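4-amino-4-deoxy-L-arabinose transferase or related glycosyltransferases of PMT family (PDB 5EZM) probably transfers 4-amino-4-deoxy-L-arabinose from an undecaprenyl-phosphate carrier to lipid A, as a zinc-binding integral membrane glycosyltransferase of the GT-C fold. Local coordinates at residues A110-A113 against V114-G118; M162-A165 against G166-S169; G207-G210 against I211-G215; V240-M243 against L244-V248; G295-P298 against W299-I302. One frame throughout, in Å; residues are numbered along the deposited sequence.

Contact 1: A110-A113 against V114-G118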
loop_
_atom_site.group_PDB
_atom_site.type_symbol
_atom_site.label_atom_id
_atom_site.label_comp_id
_atom_site.label_asym_id
_atom_site.label_seq_id
_atom_site.Cartn_x
_atom_site.Cartn_y
_atom_site.Cartn_z
ATOM N N ALA A 110 -3.710 -7.762 -9.253
ATOM C CA ALA A 110 -2.461 -7.399 -8.599
ATOM C C ALA A 110 -2.680 -6.488 -7.397
ATOM O O ALA A 110 -1.798 -6.399 -6.535
ATOM C CB ALA A 110 -1.527 -6.727 -9.604
ATOM N N ARG A 111 -3.827 -5.814 -7.324
ATOM C CA ARG A 111 -4.168 -4.949 -6.203
ATOM C C ARG A 111 -5.128 -5.613 -5.231
ATOM O O ARG A 111 -5.703 -4.931 -4.378
ATOM C CB ARG A 111 -4.765 -3.635 -6.712
ATOM C CG ARG A 111 -3.760 -2.758 -7.454
ATOM C CD ARG A 111 -4.305 -1.371 -7.726
ATOM N NE ARG A 111 -4.779 -1.224 -9.094
ATOM C CZ ARG A 111 -4.149 -0.527 -10.036
ATOM N NH1 ARG A 111 -3.012 0.094 -9.757
ATOM N NH2 ARG A 111 -4.662 -0.448 -11.256
ATOM N N LEU A 112 -5.307 -6.931 -5.333
ATOM C CA LEU A 112 -6.343 -7.598 -4.552
ATOM C C LEU A 112 -5.948 -7.713 -3.082
ATOM O O LEU A 112 -6.792 -7.548 -2.190
ATOM C CB LEU A 112 -6.627 -8.974 -5.152
ATOM C CG LEU A 112 -8.000 -9.567 -4.854
ATOM C CD1 LEU A 112 -9.090 -8.664 -5.406
ATOM C CD2 LEU A 112 -8.107 -10.964 -5.441
ATOM N N ALA A 113 -4.669 -7.989 -2.811
ATOM C CA ALA A 113 -4.214 -8.141 -1.433
ATOM C C ALA A 113 -4.436 -6.865 -0.631
ATOM O O ALA A 113 -4.871 -6.917 0.526
ATOM C CB ALA A 113 -2.740 -8.539 -1.411
ATOM N N VAL A 114 -4.155 -5.705 -1.229
ATOM C CA VAL A 114 -4.300 -4.461 -0.481
ATOM C C VAL A 114 -5.769 -4.093 -0.310
ATOM O O VAL A 114 -6.153 -3.524 0.720
ATOM C CB VAL A 114 -3.495 -3.331 -1.151
ATOM C CG1 VAL A 114 -2.016 -3.656 -1.105
ATOM C CG2 VAL A 114 -3.940 -3.122 -2.582
ATOM N N ALA A 115 -6.617 -4.412 -1.291
ATOM C CA ALA A 115 -8.039 -4.115 -1.148
ATOM C C ALA A 115 -8.658 -4.962 -0.046
ATOM O O ALA A 115 -9.376 -4.446 0.824
ATOM C CB ALA A 115 -8.766 -4.342 -2.474
ATOM N N LEU A 116 -8.374 -6.268 -0.059
ATOM C CA LEU A 116 -8.865 -7.127 1.011
ATOM C C LEU A 116 -8.277 -6.722 2.358
ATOM O O LEU A 116 -8.958 -6.826 3.384
ATOM C CB LEU A 116 -8.551 -8.591 0.704
ATOM C CG LEU A 116 -9.181 -9.152 -0.574
ATOM C CD1 LEU A 116 -8.838 -10.624 -0.732
ATOM C CD2 LEU A 116 -10.688 -8.946 -0.578
ATOM N N SER A 117 -7.027 -6.250 2.375
ATOM C CA SER A 117 -6.460 -5.752 3.623
ATOM C C SER A 117 -7.230 -4.543 4.129
ATOM O O SER A 117 -7.492 -4.424 5.331
ATOM C CB SER A 117 -4.986 -5.405 3.435
ATOM O OG SER A 117 -4.214 -6.577 3.260
ATOM N N GLY A 118 -7.602 -3.632 3.227
ATOM C CA GLY A 118 -8.376 -2.472 3.643
ATOM C C GLY A 118 -9.721 -2.858 4.223
ATOM O O GLY A 118 -10.095 -2.415 5.318
HETATM O O HOH W 1 -2.414 -6.246 -3.821
#

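Contact 2: M162-A165 against G166-S169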
loop_
_atom_site.group_PDB
_atom_site.type_symbol
_atom_site.label_atom_id
_atom_site.label_comp_id
_atom_site.label_asym_id
_atom_site.label_seq_id
_atom_site.Cartn_x
_atom_site.Cartn_y
_atom_site.Cartn_z
ATOM N N MET A 162 -0.150 -1.516 3.024
ATOM C CA MET A 162 -1.555 -1.709 3.364
ATOM C C MET A 162 -1.830 -3.138 3.825
ATOM O O MET A 162 -2.665 -3.355 4.710
ATOM C CB MET A 162 -2.445 -1.339 2.176
ATOM C CG MET A 162 -3.924 -1.696 2.355
ATOM S SD MET A 162 -4.683 -1.117 3.898
ATOM C CE MET A 162 -4.417 0.645 3.768
ATOM N N THR A 163 -1.145 -4.124 3.243
ATOM C CA THR A 163 -1.262 -5.490 3.746
ATOM C C THR A 163 -0.805 -5.568 5.197
ATOM O O THR A 163 -1.519 -6.091 6.070
ATOM C CB THR A 163 -0.445 -6.446 2.873
ATOM O OG1 THR A 163 -0.589 -6.088 1.494
ATOM C CG2 THR A 163 -0.918 -7.874 3.064
ATOM N N LEU A 164 0.388 -5.028 5.476
ATOM C CA LEU A 164 0.868 -4.966 6.852
ATOM C C LEU A 164 -0.086 -4.178 7.739
ATOM O O LEU A 164 -0.262 -4.515 8.916
ATOM C CB LEU A 164 2.265 -4.351 6.890
ATOM C CG LEU A 164 2.908 -4.271 8.273
ATOM C CD1 LEU A 164 3.115 -5.665 8.836
ATOM C CD2 LEU A 164 4.222 -3.509 8.216
ATOM N N ALA A 165 -0.723 -3.139 7.192
ATOM C CA ALA A 165 -1.649 -2.341 7.987
ATOM C C ALA A 165 -2.898 -3.137 8.346
ATOM O O ALA A 165 -3.446 -2.980 9.444
ATOM C CB ALA A 165 -2.024 -1.066 7.236
ATOM N N GLY A 166 -3.362 -3.993 7.436
ATOM C CA GLY A 166 -4.544 -4.787 7.723
ATOM C C GLY A 166 -4.267 -5.893 8.719
ATOM O O GLY A 166 -5.054 -6.118 9.647
ATOM N N VAL A 167 -3.140 -6.593 8.555
ATOM C CA VAL A 167 -2.839 -7.665 9.499
ATOM C C VAL A 167 -2.506 -7.095 10.876
ATOM O O VAL A 167 -2.886 -7.665 11.907
ATOM C CB VAL A 167 -1.714 -8.566 8.955
ATOM C CG1 VAL A 167 -2.191 -9.292 7.712
ATOM C CG2 VAL A 167 -0.480 -7.754 8.642
ATOM N N MET A 168 -1.816 -5.950 10.921
ATOM C CA MET A 168 -1.547 -5.328 12.213
ATOM C C MET A 168 -2.818 -4.759 12.829
ATOM O O MET A 168 -2.959 -4.748 14.059
ATOM C CB MET A 168 -0.477 -4.246 12.071
ATOM C CG MET A 168 0.924 -4.804 11.858
ATOM S SD MET A 168 2.225 -3.568 12.049
ATOM C CE MET A 168 2.039 -3.149 13.782
ATOM N N SER A 169 -3.755 -4.295 11.997
ATOM C CA SER A 169 -5.069 -3.937 12.512
ATOM C C SER A 169 -5.763 -5.150 13.114
ATOM O O SER A 169 -6.545 -5.013 14.063
ATOM C CB SER A 169 -5.929 -3.324 11.407
ATOM O OG SER A 169 -6.413 -4.323 10.529
#

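Contact 3: G207-G210 against I211-G215. With DSL (mono-trans, octa-cis decaprenyl-phosphate), chain C; PC (phosphocholine), chain B; MPG ([(Z)-octadec-9-enyl] (2R)-2,3-bis(oxidanyl)propanoate), chain D.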
loop_
_atom_site.group_PDB
_atom_site.type_symbol
_atom_site.label_atom_id
_atom_site.label_comp_id
_atom_site.label_asym_id
_atom_site.label_seq_id
_atom_site.Cartn_x
_atom_site.Cartn_y
_atom_site.Cartn_z
ATOM N N GLY A 207 8.541 -8.414 7.942
ATOM C CA GLY A 207 9.635 -8.622 8.871
ATOM C C GLY A 207 9.278 -8.312 10.313
ATOM O O GLY A 207 8.111 -8.253 10.710
ATOM N N LEU A 208 10.332 -8.087 11.110
ATOM C CA LEU A 208 10.204 -8.003 12.564
ATOM C C LEU A 208 9.304 -6.863 13.021
ATOM O O LEU A 208 8.873 -6.862 14.180
ATOM C CB LEU A 208 11.581 -7.846 13.206
ATOM C CG LEU A 208 12.564 -9.004 13.025
ATOM C CD1 LEU A 208 13.893 -8.685 13.694
ATOM C CD2 LEU A 208 11.978 -10.298 13.571
ATOM N N VAL A 209 9.024 -5.895 12.143
ATOM C CA VAL A 209 8.122 -4.795 12.481
ATOM C C VAL A 209 6.849 -5.331 13.117
ATOM O O VAL A 209 6.414 -4.866 14.178
ATOM C CB VAL A 209 7.806 -3.963 11.225
ATOM C CG1 VAL A 209 7.251 -2.600 11.610
ATOM C CG2 VAL A 209 9.042 -3.836 10.343
ATOM N N GLY A 210 6.261 -6.354 12.493
ATOM C CA GLY A 210 4.996 -6.910 12.939
ATOM C C GLY A 210 4.979 -7.369 14.381
ATOM O O GLY A 210 3.897 -7.558 14.945
ATOM N N ILE A 211 6.145 -7.561 14.992
ATOM C CA ILE A 211 6.208 -7.864 16.414
ATOM C C ILE A 211 6.909 -6.770 17.210
ATOM O O ILE A 211 6.644 -6.640 18.415
ATOM C CB ILE A 211 6.875 -9.233 16.674
ATOM C CG1 ILE A 211 6.565 -9.717 18.097
ATOM C CG2 ILE A 211 8.372 -9.164 16.429
ATOM C CD1 ILE A 211 7.036 -11.122 18.398
ATOM N N ALA A 212 7.754 -5.953 16.577
ATOM C CA ALA A 212 8.460 -4.912 17.316
ATOM C C ALA A 212 7.518 -3.775 17.690
ATOM O O ALA A 212 7.498 -3.325 18.842
ATOM C CB ALA A 212 9.639 -4.392 16.497
ATOM N N LEU A 213 6.731 -3.297 16.727
ATOM C CA LEU A 213 5.783 -2.223 17.016
ATOM C C LEU A 213 4.731 -2.620 18.043
ATOM O O LEU A 213 4.495 -1.834 18.978
ATOM C CB LEU A 213 5.139 -1.737 15.714
ATOM C CG LEU A 213 6.006 -0.780 14.905
ATOM C CD1 LEU A 213 5.281 -0.339 13.646
ATOM C CD2 LEU A 213 6.372 0.412 15.766
ATOM N N PRO A 214 4.066 -3.780 17.948
ATOM C CA PRO A 214 3.129 -4.148 19.026
ATOM C C PRO A 214 3.785 -4.169 20.394
ATOM O O PRO A 214 3.322 -3.473 21.310
ATOM C CB PRO A 214 2.636 -5.537 18.596
ATOM C CG PRO A 214 2.766 -5.531 17.129
ATOM C CD PRO A 214 4.022 -4.761 16.849
ATOM N N GLY A 215 4.872 -4.931 20.548
ATOM C CA GLY A 215 5.559 -4.986 21.831
ATOM C C GLY A 215 5.901 -3.613 22.367
ATOM O O GLY A 215 5.653 -3.308 23.537
HETATM C C21 DSL C . -0.758 -3.222 21.440
HETATM C C22 DSL C . -0.904 -4.685 21.061
HETATM C C23 DSL C . -1.914 -5.097 19.996
HETATM C C24 DSL C . -0.142 -5.610 21.665
HETATM C C25 DSL C . -0.280 -7.106 21.284
HETATM C C26 DSL C . 1.147 -7.698 21.123
HETATM C C27 DSL C . 1.320 -8.928 22.079
HETATM C C28 DSL C . 0.077 -9.732 22.532
HETATM C C29 DSL C . 2.549 -9.282 22.503
HETATM C C30 DSL C . 3.792 -8.476 22.045
HETATM C C31 DSL C . 4.922 -8.572 23.124
HETATM C C32 DSL C . 6.264 -9.035 22.455
HETATM C C33 DSL C . 6.505 -10.527 22.155
HETATM C C34 DSL C . 7.218 -8.123 22.151
HETATM P P1 PC B . 14.182 -6.391 9.517
HETATM O O1 PC B . 12.810 -7.021 9.440
HETATM O O3 PC B . 15.007 -7.151 10.528
HETATM O O4 PC B . 14.060 -4.951 9.966
HETATM O O2 PC B . 14.924 -6.446 8.038
HETATM C C1 PC B . 15.044 -5.274 7.276
HETATM C C2 PC B . 16.190 -5.398 6.255
HETATM N N1 PC B . 15.687 -5.435 4.888
HETATM C C3 PC B . 16.788 -5.657 3.971
HETATM C C4 PC B . 14.733 -6.516 4.735
HETATM C C5 PC B . 15.054 -4.170 4.564
HETATM C C2 MPG D . 13.175 -4.198 14.001
HETATM C C3 MPG D . 12.735 -2.810 13.548
HETATM C C4 MPG D . 12.741 -2.673 12.032
HETATM C C5 MPG D . 12.066 -1.381 11.545
HETATM C C6 MPG D . 11.874 -1.373 10.020
HETATM C C7 MPG D . 10.611 -0.603 9.591
HETATM C C8 MPG D . 10.082 -1.072 8.213
HETATM C C9 MPG D . 8.542 -0.942 8.086
HETATM C C1 MPG D . 13.432 -4.274 15.508
#

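Contact 4: V240-M243 against L244-V248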
loop_
_atom_site.group_PDB
_atom_site.type_symbol
_atom_site.label_atom_id
_atom_site.label_comp_id
_atom_site.label_asym_id
_atom_site.label_seq_id
_atom_site.Cartn_x
_atom_site.Cartn_y
_atom_site.Cartn_z
ATOM N N VAL A 240 3.417 -17.400 21.598
ATOM C CA VAL A 240 4.753 -17.481 21.014
ATOM C C VAL A 240 4.896 -18.758 20.198
ATOM O O VAL A 240 5.473 -18.748 19.105
ATOM C CB VAL A 240 5.829 -17.383 22.112
ATOM C CG1 VAL A 240 7.179 -17.825 21.572
ATOM C CG2 VAL A 240 5.917 -15.962 22.631
ATOM N N VAL A 241 4.360 -19.872 20.703
ATOM C CA VAL A 241 4.483 -21.136 19.980
ATOM C C VAL A 241 3.731 -21.073 18.655
ATOM O O VAL A 241 4.260 -21.458 17.604
ATOM C CB VAL A 241 3.999 -22.310 20.848
ATOM C CG1 VAL A 241 3.943 -23.585 20.015
ATOM C CG2 VAL A 241 4.916 -22.497 22.045
ATOM N N VAL A 242 2.487 -20.587 18.678
ATOM C CA VAL A 242 1.719 -20.543 17.437
ATOM C C VAL A 242 2.349 -19.562 16.453
ATOM O O VAL A 242 2.404 -19.823 15.243
ATOM C CB VAL A 242 0.238 -20.216 17.721
ATOM C CG1 VAL A 242 0.085 -18.851 18.356
ATOM C CG2 VAL A 242 -0.582 -20.295 16.441
ATOM N N MET A 243 2.868 -18.436 16.955
ATOM C CA MET A 243 3.519 -17.471 16.073
ATOM C C MET A 243 4.762 -18.070 15.425
ATOM O O MET A 243 4.988 -17.897 14.220
ATOM C CB MET A 243 3.876 -16.206 16.851
ATOM C CG MET A 243 4.429 -15.094 15.982
ATOM S SD MET A 243 5.723 -14.161 16.814
ATOM C CE MET A 243 7.009 -15.401 16.928
ATOM N N LEU A 244 5.581 -18.777 16.208
ATOM C CA LEU A 244 6.743 -19.456 15.643
ATOM C C LEU A 244 6.327 -20.489 14.606
ATOM O O LEU A 244 6.973 -20.625 13.562
ATOM C CB LEU A 244 7.566 -20.113 16.753
ATOM C CG LEU A 244 8.304 -19.172 17.705
ATOM C CD1 LEU A 244 9.015 -19.963 18.785
ATOM C CD2 LEU A 244 9.288 -18.296 16.950
ATOM N N VAL A 245 5.246 -21.226 14.875
ATOM C CA VAL A 245 4.754 -22.195 13.899
ATOM C C VAL A 245 4.345 -21.500 12.609
ATOM O O VAL A 245 4.507 -22.054 11.515
ATOM C CB VAL A 245 3.595 -23.013 14.501
ATOM C CG1 VAL A 245 2.839 -23.771 13.413
ATOM C CG2 VAL A 245 4.123 -23.980 15.558
ATOM N N ILE A 246 3.840 -20.271 12.700
ATOM C CA ILE A 246 3.406 -19.579 11.491
ATOM C C ILE A 246 4.598 -19.027 10.713
ATOM O O ILE A 246 4.680 -19.180 9.488
ATOM C CB ILE A 246 2.393 -18.477 11.845
ATOM C CG1 ILE A 246 1.099 -19.109 12.351
ATOM C CG2 ILE A 246 2.113 -17.597 10.637
ATOM C CD1 ILE A 246 0.050 -18.110 12.744
ATOM N N THR A 247 5.547 -18.387 11.399
ATOM C CA THR A 247 6.613 -17.677 10.697
ATOM C C THR A 247 7.799 -18.562 10.329
ATOM O O THR A 247 8.339 -18.438 9.223
ATOM C CB THR A 247 7.123 -16.507 11.542
ATOM O OG1 THR A 247 7.703 -17.010 12.753
ATOM C CG2 THR A 247 5.991 -15.564 11.877
ATOM N N VAL A 248 8.216 -19.448 11.237
ATOM C CA VAL A 248 9.502 -20.135 11.075
ATOM C C VAL A 248 9.610 -20.929 9.776
ATOM O O VAL A 248 10.652 -20.828 9.109
ATOM C CB VAL A 248 9.795 -21.000 12.315
ATOM C CG1 VAL A 248 10.940 -21.954 12.031
ATOM C CG2 VAL A 248 10.131 -20.114 13.500
#

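Contact 5: G295-P298 against W299-I302. With MPG ([(Z)-octadec-9-enyl] (2R)-2,3-bis(oxidanyl)propanoate), chain O.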
loop_
_atom_site.group_PDB
_atom_site.type_symbol
_atom_site.label_atom_id
_atom_site.label_comp_id
_atom_site.label_asym_id
_atom_site.label_seq_id
_atom_site.Cartn_x
_atom_site.Cartn_y
_atom_site.Cartn_z
ATOM N N GLY A 295 -3.633 12.338 5.393
ATOM C CA GLY A 295 -4.191 11.005 5.288
ATOM C C GLY A 295 -5.389 10.750 6.168
ATOM O O GLY A 295 -6.067 9.733 5.995
ATOM N N PHE A 296 -5.655 11.646 7.113
ATOM C CA PHE A 296 -6.846 11.604 7.950
ATOM C C PHE A 296 -7.621 12.913 7.829
ATOM O O PHE A 296 -8.233 13.377 8.793
ATOM C CB PHE A 296 -6.466 11.326 9.403
ATOM C CG PHE A 296 -7.479 10.512 10.154
ATOM C CD1 PHE A 296 -7.762 9.210 9.772
ATOM C CD2 PHE A 296 -8.132 11.038 11.259
ATOM C CE1 PHE A 296 -8.689 8.452 10.465
ATOM C CE2 PHE A 296 -9.055 10.284 11.958
ATOM C CZ PHE A 296 -9.335 8.989 11.559
ATOM N N LEU A 297 -7.596 13.508 6.633
ATOM C CA LEU A 297 -8.029 14.895 6.469
ATOM C C LEU A 297 -9.496 15.128 6.814
ATOM O O LEU A 297 -9.781 16.081 7.559
ATOM C CB LEU A 297 -7.710 15.362 5.045
ATOM C CG LEU A 297 -7.968 16.837 4.733
ATOM C CD1 LEU A 297 -7.136 17.735 5.635
ATOM C CD2 LEU A 297 -7.669 17.120 3.276
ATOM N N PRO A 298 -10.463 14.337 6.330
ATOM C CA PRO A 298 -11.869 14.620 6.668
ATOM C C PRO A 298 -12.173 14.586 8.161
ATOM O O PRO A 298 -13.266 15.014 8.555
ATOM C CB PRO A 298 -12.644 13.526 5.915
ATOM C CG PRO A 298 -11.641 12.481 5.590
ATOM C CD PRO A 298 -10.363 13.218 5.376
ATOM N N TRP A 299 -11.250 14.111 8.998
ATOM C CA TRP A 299 -11.444 14.102 10.442
ATOM C C TRP A 299 -10.444 14.991 11.169
ATOM O O TRP A 299 -10.393 14.968 12.407
ATOM C CB TRP A 299 -11.365 12.670 10.981
ATOM C CG TRP A 299 -12.103 11.664 10.137
ATOM C CD1 TRP A 299 -11.560 10.628 9.431
ATOM C CD2 TRP A 299 -13.517 11.609 9.902
ATOM N NE1 TRP A 299 -12.546 9.929 8.780
ATOM C CE2 TRP A 299 -13.756 10.511 9.050
ATOM C CE3 TRP A 299 -14.604 12.379 10.332
ATOM C CZ2 TRP A 299 -15.038 10.166 8.617
ATOM C CZ3 TRP A 299 -15.873 12.034 9.901
ATOM C CH2 TRP A 299 -16.080 10.935 9.055
ATOM N N ALA A 300 -9.653 15.782 10.436
ATOM C CA ALA A 300 -8.645 16.622 11.078
ATOM C C ALA A 300 -9.271 17.551 12.112
ATOM O O ALA A 300 -8.694 17.779 13.183
ATOM C CB ALA A 300 -7.882 17.424 10.024
ATOM N N GLY A 301 -10.467 18.070 11.821
ATOM C CA GLY A 301 -11.151 18.960 12.741
ATOM C C GLY A 301 -11.458 18.348 14.093
ATOM O O GLY A 301 -11.654 19.088 15.063
ATOM N N ILE A 302 -11.505 17.019 14.190
ATOM C CA ILE A 302 -11.753 16.360 15.467
ATOM C C ILE A 302 -10.491 15.720 16.030
ATOM O O ILE A 302 -10.575 14.924 16.974
ATOM C CB ILE A 302 -12.889 15.325 15.375
ATOM C CG1 ILE A 302 -12.480 14.132 14.508
ATOM C CG2 ILE A 302 -14.173 15.969 14.868
ATOM C CD1 ILE A 302 -13.417 12.951 14.618
HETATM C C2 MPG O . -5.286 19.490 13.831
HETATM C C3 MPG O . -6.170 20.733 13.846
HETATM C C4 MPG O . -7.491 20.489 14.560
HETATM C C5 MPG O . -8.358 21.753 14.682
HETATM C C6 MPG O . -9.492 21.585 15.707
HETATM C C7 MPG O . -10.138 22.931 16.087
HETATM C C8 MPG O . -10.927 22.860 17.418
HETATM C C1 MPG O . -3.905 19.748 13.225
#

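Contact 1: A110-A113 against V114-G118
Ser117 reaches back one turn to Ala113 along the helix. Ser117 CB packs 3.3 Å from Ala113 O. Its tip, OG, donates a hydrogen bond to the same oxygen, with Ser117 OG and Ala113 O 2.8 Å apart. The first torsion makes this possible: chi1 of -70° sets OG anti to the serine's own carbonyl carbon and beside its backbone N. Ser117 N also donates to Ala113 O, at 2.9 Å. The two donors arrive from opposite faces of the carbonyl plane, and each is tilted out of it. The buried hydroxyl thus has a partner on its own helix. An alanine here has no hydroxyl, so Ala113 O would probably be left with one donor from this residue and a small gap would be likely to open beside Thr163.

This is the first turn of transmembrane helix 112-133 of the GT-C fold, with Arg111 at the N-cap position. Leu116 N bonds to Leu112 O at 2.9 Å in an almost straight N-H...O line of 175°. Ala115 N bonds to Arg111 O at the longer distance of 3.3 Å. A water lies between Ala110 O and Val114 N, accepting from Val114 N. On the flank, Leu112 CG and Leu116 CD1 are 4.3 Å apart, and both leucines touch a bound lipid. Val114 CG2 rests on Arg111 O. The guanidinium of Arg111 turns away from the helix, to a salt bridge with Glu59 and hydrogen bonds to the carbonyls of Arg52 and Leu49.

Contact 2: M162-A165 against G166-S169
Two successive turns of transmembrane helix 160-178 meet here, inside the GT-C membrane domain, and the contact between them is regular alpha-helical i to i+4 packing. Leu164 and Met168 form its apolar ridge. They lie side by side and point the same way. Leu164 CD1 comes 3.8 Å from Met168 CG, and Leu164 CG comes 3.9 Å from Met168 SD. The leucine holds its CG anti to the backbone N (chi1 -178°), which brings its branch alongside the thioether. The methionine then bends at its last torsion, 64°, and its methyl leads off toward helix 209-224.

Val167 sits next to this pair. Val167 CG2 lies 4.2 Å from Leu164 CD1 and also packs against the carbonyl oxygens of Thr163 and Leu164. Beyond it are Val201 and Ala202 of helix 185-206, and a bound lipid.

The helical backbone bonds continue through both turns. Val167 N bonds to Thr163 O at 3.0 Å, close to the line of the carbonyl. Met168 N bonds to Leu164 O and Gly166 N to Met162 O, both with the donor tilted from the carbonyl plane. Gly166 N also makes a weak bond to Thr163 O. Thr163 OG1 hydrogen-bonds to His92 ND1. Met162 and Ala165 pack on Trp151 of helix 149-155. Ser169 N donates to Ala165 O at 2.9 Å from above the carbonyl plane.

Contact 3: G207-G210 against I211-G215
Leu208 O takes two backbone donors at once, in very different directions. Ala212 N lies nearly on the line of the carbonyl, 2.8 Å from Leu208 O. Ile211 N, 2.9 Å from Leu208 O, stands well above the carbonyl plane. The turn is tight, with an i to i+3 bond beside the i to i+4 bond. Just before it, Gly207 has a positive phi of 88°, and a CB there would run into the phosphocholine. Leu208 N donates to O1 of that phosphocholine at 3.2 Å.

The segment opens helix 209-224, a transmembrane helix of the GT-C fold, and it carries a proline kink. Pro214 has no N-H to give to Gly210 O. Instead Pro214 CG packs 3.2 Å from Gly210 O. Leu213 N still bonds to Val209 O, at 3.0 Å and in the carbonyl plane.

Val209 and Leu213 lie side by side on one flank, with Val209 CG1 3.6 Å from Leu213 CD1. The other valine branch, CG2, meets the chain of a bound lipid. Leu213 continues onto Phe337 and Phe338 of helix 323-339. Ile211 keeps its CG1 anti to the backbone N (chi1 -163°), and this extended arm carries CD1 to C33 of the decaprenyl chain. Pro214 CB lies 3.6 Å from C26 of the decaprenyl chain. Gly215 CA also touches the polyprenyl chain, where a side chain would collide with C34.

Contact 4: V240-M243 against L244-V248
Met243 O accepts two hydrogen bonds from Thr247. Thr247 N bonds to Met243 O at 2.9 Å, and Thr247 OG1 donates to Met243 O at 3.2 Å. A chi1 of 63° places the hydroxyl between the backbone N and the carbonyl carbon of its own residue, from where it reaches back to the turn before. Ile246 N adds a weak bond to the same oxygen, while its main bond goes to Val242 O.

The side chains form rows one turn apart. Val240 and Leu244 lie side by side and point the same way, with Val240 CG1 4.0 Å from Leu244 CD1. Val242 CG2 and Ile246 CD1 are 4.3 Å apart. Met243 runs across Leu244 at a slant. Bends at its second and third torsions fold the methyl back, leaving Met243 CE 3.7 Å from Leu244 CD2.

These rows belong to transmembrane helix 236-257 of the GT-C fold. Helix 185-206 backs one side: Trp196 meets Val240, Val193 meets Val242, Ala197 meets Ile246 and Ile203 meets Met243. Val241, Leu244 and Val245 lie on the surface. Thr247 also touches a bound lipid.

The chemistry suits a membrane setting. The peptide groups are paired along the helix, the threonine hydroxyl is spent on a carbonyl of its own helix, and the apolar side chains are left to pack on helix 185-206 or, on the surface, probably to face lipid.

Contact 5: G295-P298 against W299-I302
The Trp299 indole and the Phe296 ring meet at a slant, planes at 53°, with the phenyl centroid 4.7 Å from that of the five-membered ring. Trp299 CD1 sits over one face of the phenyl ring, 3.4 Å above its plane and offset toward the rim. Phe296 CE2 also meets Trp299 CB at 3.5 Å. One face of the indole carries the ring of Pro298, whose CG lies 4.3 Å from Trp299 CD1. The tryptophan is therefore met by two residues of the preceding turn. Its CG is anti to its own carbonyl carbon (chi1 -43°), which swings the indole back over that turn. On the same side as Pro298 CG, Pro298 O lies 3.4 Å from Trp299 CE3. The indole NE1 donates outside to Ala144 O. A leucine in its place has no N-H for Ala144 O, which would probably be left without this donor, and Phe296 would be likely to turn more freely.

The backbone here is a short 3-10 turn. Trp299 N bonds to Phe296 O at 3.1 Å. Ala300 N bonds to Leu297 O at 2.9 Å. Both donors stand well above the carbonyl planes. Ala300 O and Gly301 O lie against the chain of a bound lipid, with Ala300 O 3.3 Å from its C4.

The turn joins helix 288-295 to helix 303-310. Phe296 leans on Leu356 and Ala360 of helix 352-365. Trp299 reaches Trp372 of helix 369-389, Ala147 of helix 135-147, and Tyr442 of helix 435-456; Tyr442 OH also hydrogen-bonds to Pro298 O.

How the contacts relate
Contacts 1 to 4 form a chain of touching transmembrane helices. Contacts 1 and 2 have centres about 10 Å apart, and Ser117 OG packs 3.2 Å from Thr163 CA. Contact 2 passes to contact 3 through Met168 CE, which lies 3.9 Å from Leu213 CB. Contact 3 passes to contact 4 where Ile211 CD1 meets Met243 SD at 3.7 Å. Contact 3 lines both the phosphocholine and decaprenyl-phosphate pockets. Glu87 and His268 of the phosphocholine pocket also bind the zinc ion, with His270. Contact 5 stands apart: its nearest atoms are about 10 Å from contact 2 and about 28 Å from contact 4.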